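MJ fibrillarin homologue (Methanocaldococcus jannaschii, PDB 1FBN) probably transfers methyl groups from S-adenosyl-L-methionine to ribose 2'-hydroxyls of rRNA and tRNA at sites chosen by a guide RNA. Local coordinates at residues 26-31 with 45-50; 66-71 with 207-212. All coordinates share one frame; numbering follows the deposited sequence.

Contact 1 (26-31 with 45-50)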
loop_
_atom_site.group_PDB
_atom_site.type_symbol
_atom_site.label_atom_id
_atom_site.label_comp_id
_atom_site.label_asym_id
_atom_site.label_seq_id
_atom_site.Cartn_x
_atom_site.Cartn_y
_atom_site.Cartn_z
ATOM N N ALA A 26 -8.568 0.032 11.210
ATOM C CA ALA A 26 -8.950 1.355 10.745
ATOM C C ALA A 26 -7.794 2.340 10.829
ATOM O O ALA A 26 -6.737 2.038 11.388
ATOM C CB ALA A 26 -10.132 1.868 11.573
ATOM N N THR A 27 -7.985 3.498 10.208
ATOM C CA THR A 27 -6.996 4.565 10.254
ATOM C C THR A 27 -7.713 5.817 10.769
ATOM O O THR A 27 -8.945 5.922 10.695
ATOM C CB THR A 27 -6.345 4.846 8.871
ATOM O OG1 THR A 27 -7.359 5.082 7.891
ATOM C CG2 THR A 27 -5.476 3.677 8.432
ATOM N N LYS A 28 -6.946 6.723 11.365
ATOM C CA LYS A 28 -7.488 7.967 11.892
ATOM C C LYS A 28 -7.542 8.965 10.727
ATOM O O LYS A 28 -6.507 9.407 10.223
ATOM C CB LYS A 28 -6.585 8.470 13.016
ATOM C CG LYS A 28 -7.150 9.614 13.816
ATOM C CD LYS A 28 -6.216 9.965 14.959
ATOM C CE LYS A 28 -6.130 8.839 15.968
ATOM N NZ LYS A 28 -5.226 9.191 17.098
ATOM N N SER A 29 -8.756 9.279 10.281
ATOM C CA SER A 29 -8.980 10.189 9.153
ATOM C C SER A 29 -8.341 11.578 9.259
ATOM O O SER A 29 -8.428 12.232 10.302
ATOM C CB SER A 29 -10.487 10.338 8.908
ATOM O OG SER A 29 -10.757 11.208 7.820
ATOM N N ILE A 30 -7.687 12.013 8.181
ATOM C CA ILE A 30 -7.077 13.345 8.147
ATOM C C ILE A 30 -8.002 14.377 7.473
ATOM O O ILE A 30 -7.658 15.551 7.360
ATOM C CB ILE A 30 -5.676 13.364 7.473
ATOM C CG1 ILE A 30 -5.761 12.866 6.031
ATOM C CG2 ILE A 30 -4.678 12.569 8.302
ATOM C CD1 ILE A 30 -4.486 13.077 5.241
ATOM N N VAL A 31 -9.154 13.915 6.992
ATOM C CA VAL A 31 -10.165 14.779 6.370
ATOM C C VAL A 31 -11.510 14.334 6.939
ATOM O O VAL A 31 -12.227 13.525 6.341
ATOM C CB VAL A 31 -10.203 14.663 4.826
ATOM C CG1 VAL A 31 -11.276 15.594 4.260
ATOM C CG2 VAL A 31 -8.851 15.015 4.236
ATOM N N GLY A 45 -15.852 11.663 19.500
ATOM C CA GLY A 45 -15.588 13.067 19.738
ATOM C C GLY A 45 -15.316 13.710 18.396
ATOM O O GLY A 45 -16.186 13.716 17.526
ATOM N N ASP A 46 -14.101 14.212 18.207
ATOM C CA ASP A 46 -13.743 14.839 16.940
ATOM C C ASP A 46 -12.968 13.922 15.996
ATOM O O ASP A 46 -12.931 14.159 14.790
ATOM C CB ASP A 46 -12.999 16.157 17.172
ATOM C CG ASP A 46 -13.944 17.305 17.522
ATOM O OD1 ASP A 46 -15.022 17.414 16.889
ATOM O OD2 ASP A 46 -13.611 18.097 18.431
ATOM N N GLU A 47 -12.387 12.857 16.541
ATOM C CA GLU A 47 -11.630 11.889 15.749
ATOM C C GLU A 47 -12.566 10.953 14.988
ATOM O O GLU A 47 -13.607 10.546 15.504
ATOM C CB GLU A 47 -10.734 11.046 16.663
ATOM C CG GLU A 47 -9.724 11.839 17.476
ATOM C CD GLU A 47 -8.425 12.103 16.729
ATOM O OE1 GLU A 47 -8.471 12.613 15.585
ATOM O OE2 GLU A 47 -7.352 11.801 17.300
ATOM N N GLU A 48 -12.195 10.619 13.758
ATOM C CA GLU A 48 -12.989 9.713 12.940
ATOM C C GLU A 48 -12.130 8.551 12.461
ATOM O O GLU A 48 -11.145 8.749 11.754
ATOM C CB GLU A 48 -13.600 10.448 11.746
ATOM C CG GLU A 48 -14.760 11.367 12.117
ATOM C CD GLU A 48 -15.447 12.014 10.918
ATOM O OE1 GLU A 48 -15.199 11.593 9.767
ATOM O OE2 GLU A 48 -16.252 12.948 11.132
ATOM N N TYR A 49 -12.468 7.344 12.901
ATOM C CA TYR A 49 -11.728 6.157 12.498
ATOM C C TYR A 49 -12.423 5.519 11.304
ATOM O O TYR A 49 -13.589 5.137 11.384
ATOM C CB TYR A 49 -11.624 5.164 13.657
ATOM C CG TYR A 49 -10.816 5.685 14.822
ATOM C CD1 TYR A 49 -11.424 6.404 15.852
ATOM C CD2 TYR A 49 -9.442 5.463 14.896
ATOM C CE1 TYR A 49 -10.684 6.891 16.928
ATOM C CE2 TYR A 49 -8.692 5.945 15.968
ATOM C CZ TYR A 49 -9.319 6.657 16.981
ATOM O OH TYR A 49 -8.585 7.125 18.047
ATOM N N ARG A 50 -11.712 5.453 10.183
ATOM C CA ARG A 50 -12.256 4.880 8.958
ATOM C C ARG A 50 -11.968 3.392 8.867
ATOM O O ARG A 50 -10.807 2.985 8.810
ATOM C CB ARG A 50 -11.671 5.577 7.727
ATOM C CG ARG A 50 -11.955 7.059 7.636
ATOM C CD ARG A 50 -11.785 7.536 6.206
ATOM N NE ARG A 50 -10.411 7.394 5.760
ATOM C CZ ARG A 50 -10.032 6.867 4.599
ATOM N NH1 ARG A 50 -10.920 6.412 3.724
ATOM N NH2 ARG A 50 -8.743 6.799 4.315
HETATM O O HOH W 1 -13.592 10.573 7.661
HETATM O O HOH W 2 -9.764 11.946 12.878
#
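Lys-28 and Glu-47 cross obliquely on one face of a two-strand pairing, joined by a long, weak salt bridge of 3.4 Å from Lys-28 NZ to Glu-47 OE2. The lysine CG stands anti to its backbone N (chi1 -170°), and the bend at chi3 (-66°) turns CE toward the phenol, 3.6 Å from Tyr-49 OH. The side chains of Lys-28 and Tyr-49 extend alongside one another in the same direction from a non-hydrogen-bonded pair of the antiparallel strands. An alanine in place of Lys-28 would probably leave the Glu-47 carboxylate without this charge partner and open a gap beside the Tyr-49 ring. Strands 25-28 and 47-51 are neighbours in the five-stranded antiparallel sheet of the N-terminal part of the chain. Thr-27 and Arg-50 form the hydrogen-bonded pair, with Arg-50 N 2.9 Å from Thr-27 O, and Ser-29 N continues the pairing 2.9 Å from Glu-48 O. One water donates to Ser-29 O and Glu-47 OE1 while accepting from Glu-48 N. Ser-29 OG accepts from Val-31 N at 3.3 Å, an ST turn. On the face that carries Thr-27 and Arg-50, Asp-94 of helix 87-95 is hydrogen-bonded to Thr-27 OG1 and salt-bridged to Arg-50 NH2, while Glu-39 forms a salt bridge with NH1.

Contact 2 (66-71 with 207-212)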
loop_
_atom_site.group_PDB
_atom_site.type_symbol
_atom_site.label_atom_id
_atom_site.label_comp_id
_atom_site.label_asym_id
_atom_site.label_seq_id
_atom_site.Cartn_x
_atom_site.Cartn_y
_atom_site.Cartn_z
ATOM N N GLY A 66 -2.235 -11.218 8.661
ATOM C CA GLY A 66 -0.999 -11.438 9.399
ATOM C C GLY A 66 0.296 -10.701 9.097
ATOM O O GLY A 66 1.355 -11.146 9.538
ATOM N N LEU A 67 0.240 -9.592 8.366
ATOM C CA LEU A 67 1.449 -8.824 8.065
ATOM C C LEU A 67 2.090 -8.410 9.390
ATOM O O LEU A 67 1.405 -7.892 10.276
ATOM C CB LEU A 67 1.093 -7.568 7.263
ATOM C CG LEU A 67 2.252 -6.671 6.829
ATOM C CD1 LEU A 67 3.073 -7.377 5.770
ATOM C CD2 LEU A 67 1.732 -5.358 6.286
ATOM N N LYS A 68 3.392 -8.667 9.535
ATOM C CA LYS A 68 4.121 -8.318 10.761
ATOM C C LYS A 68 5.057 -7.121 10.582
ATOM O O LYS A 68 5.375 -6.422 11.548
ATOM C CB LYS A 68 4.921 -9.519 11.284
ATOM C CG LYS A 68 4.083 -10.754 11.584
ATOM C CD LYS A 68 3.015 -10.472 12.622
ATOM C CE LYS A 68 2.100 -11.666 12.777
ATOM N NZ LYS A 68 0.944 -11.358 13.650
ATOM N N VAL A 69 5.512 -6.903 9.352
ATOM C CA VAL A 69 6.407 -5.792 9.048
ATOM C C VAL A 69 5.649 -4.711 8.276
ATOM O O VAL A 69 5.319 -4.891 7.103
ATOM C CB VAL A 69 7.625 -6.251 8.195
ATOM C CG1 VAL A 69 8.615 -5.105 8.019
ATOM C CG2 VAL A 69 8.302 -7.451 8.838
HETATM N N MSE A 70 5.325 -3.615 8.957
HETATM C CA MSE A 70 4.629 -2.491 8.332
HETATM C C MSE A 70 5.531 -1.273 8.506
HETATM O O MSE A 70 5.530 -0.626 9.556
HETATM C CB MSE A 70 3.258 -2.265 8.980
HETATM C CG MSE A 70 2.528 -1.022 8.479
HETATM SE SE MSE A 70 2.362 -0.956 6.690
HETATM C CE MSE A 70 0.975 0.155 6.559
ATOM N N PRO A 71 6.346 -0.973 7.480
ATOM C CA PRO A 71 7.293 0.146 7.452
ATOM C C PRO A 71 6.729 1.564 7.299
ATOM O O PRO A 71 7.430 2.535 7.573
ATOM C CB PRO A 71 8.209 -0.229 6.292
ATOM C CG PRO A 71 7.273 -0.899 5.344
ATOM C CD PRO A 71 6.460 -1.785 6.253
ATOM N N ILE A 207 13.916 -10.141 1.523
ATOM C CA ILE A 207 12.512 -10.371 1.865
ATOM C C ILE A 207 12.302 -10.622 3.358
ATOM O O ILE A 207 12.808 -11.606 3.908
ATOM C CB ILE A 207 11.916 -11.531 1.033
ATOM C CG1 ILE A 207 12.116 -11.267 -0.470
ATOM C CG2 ILE A 207 10.439 -11.722 1.372
ATOM C CD1 ILE A 207 11.490 -9.974 -0.995
ATOM N N VAL A 208 11.553 -9.723 4.001
ATOM C CA VAL A 208 11.284 -9.811 5.437
ATOM C C VAL A 208 9.857 -10.199 5.816
ATOM O O VAL A 208 9.579 -10.466 6.984
ATOM C CB VAL A 208 11.689 -8.506 6.191
ATOM C CG1 VAL A 208 13.197 -8.288 6.080
ATOM C CG2 VAL A 208 10.928 -7.301 5.649
ATOM N N ASP A 209 8.954 -10.211 4.837
ATOM C CA ASP A 209 7.566 -10.603 5.080
ATOM C C ASP A 209 6.932 -11.070 3.778
ATOM O O ASP A 209 7.331 -10.654 2.683
ATOM C CB ASP A 209 6.752 -9.455 5.691
ATOM C CG ASP A 209 5.632 -9.947 6.614
ATOM O OD1 ASP A 209 5.136 -11.079 6.432
ATOM O OD2 ASP A 209 5.243 -9.199 7.533
ATOM N N GLU A 210 5.959 -11.964 3.911
ATOM C CA GLU A 210 5.250 -12.534 2.774
ATOM C C GLU A 210 3.876 -12.952 3.289
ATOM O O GLU A 210 3.771 -13.801 4.177
ATOM C CB GLU A 210 6.019 -13.741 2.240
ATOM C CG GLU A 210 5.485 -14.307 0.940
ATOM C CD GLU A 210 6.283 -15.504 0.440
ATOM O OE1 GLU A 210 7.526 -15.513 0.596
ATOM O OE2 GLU A 210 5.661 -16.433 -0.120
ATOM N N VAL A 211 2.829 -12.337 2.740
ATOM C CA VAL A 211 1.463 -12.611 3.174
ATOM C C VAL A 211 0.509 -13.019 2.055
ATOM O O VAL A 211 0.304 -12.281 1.086
ATOM C CB VAL A 211 0.845 -11.371 3.894
ATOM C CG1 VAL A 211 -0.512 -11.717 4.491
ATOM C CG2 VAL A 211 1.774 -10.853 4.977
ATOM N N ASP A 212 -0.071 -14.206 2.200
ATOM C CA ASP A 212 -1.054 -14.702 1.246
ATOM C C ASP A 212 -2.370 -14.030 1.660
ATOM O O ASP A 212 -2.891 -14.291 2.745
ATOM C CB ASP A 212 -1.179 -16.231 1.355
ATOM C CG ASP A 212 -2.123 -16.833 0.310
ATOM O OD1 ASP A 212 -2.760 -16.079 -0.453
ATOM O OD2 ASP A 212 -2.222 -18.077 0.245
HETATM O O HOH W 3 3.333 -12.307 8.137
#
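Asp-209 OD2 accepts hydrogen bonds from two consecutive backbone N-H groups of the loop 66-71, from Lys-68 N at 2.8 Å and Val-69 N at 2.9 Å. Lys-68 N meets the syn lone pair of OD2, whereas Val-69 N approaches nearly along its C-O axis; both bonds are fairly straight, with N-H...O angles of 153° and 156°. The other carboxylate oxygen, OD1, accepts a hydrogen bond from a water that also donates to Gly-66 O at 2.7 Å, and a weak, bent one from Glu-210 N. Both oxygens thus have partners, which is likely to hold the carboxylate against rotation. Gly-66, at positive phi, is the C-prime residue of the Schellman motif that ends helix 58-64, so Asp-209 receives the chain just as it leaves the helix. Its own strand, 205-212, lies at the edge of the seven-stranded mixed sheet of the methyltransferase fold, and Val-208 and Asp-209 make a classic beta bulge opposite Val-224. Apolar groups flank the polar centre: Leu-67 CD1 lies 3.8 Å from Val-211 CG2, and Val-69 CG1 is 4.0 Å from Val-208 CG2, these two valines crossing at about a right angle. Met-175 and Tyr-173 of strand 172-179 pack against Leu-67 and Val-69, respectively.

In the fold
Contact 1 is the more buried of the two yet lies farther from the middle of the chain, about 19 Å from its centre to that of the chain against 12 Å for contact 2. The two share no strand or helix. Residues 26-31 and 45-50 pair by regular main-chain bonds inside the N-terminal antiparallel sheet, and the side chains of Thr-27 and Arg-50 reach across to helix 87-95 of the methyltransferase part. Residues 66-71 and 207-212 instead join an irregular loop to an edge strand, partly open to solvent, where one carboxylate oxygen accepts from two of the loop's backbone N-H groups. The centres of contact 1 and contact 2 are about 25 Å apart, and the contacts do not touch.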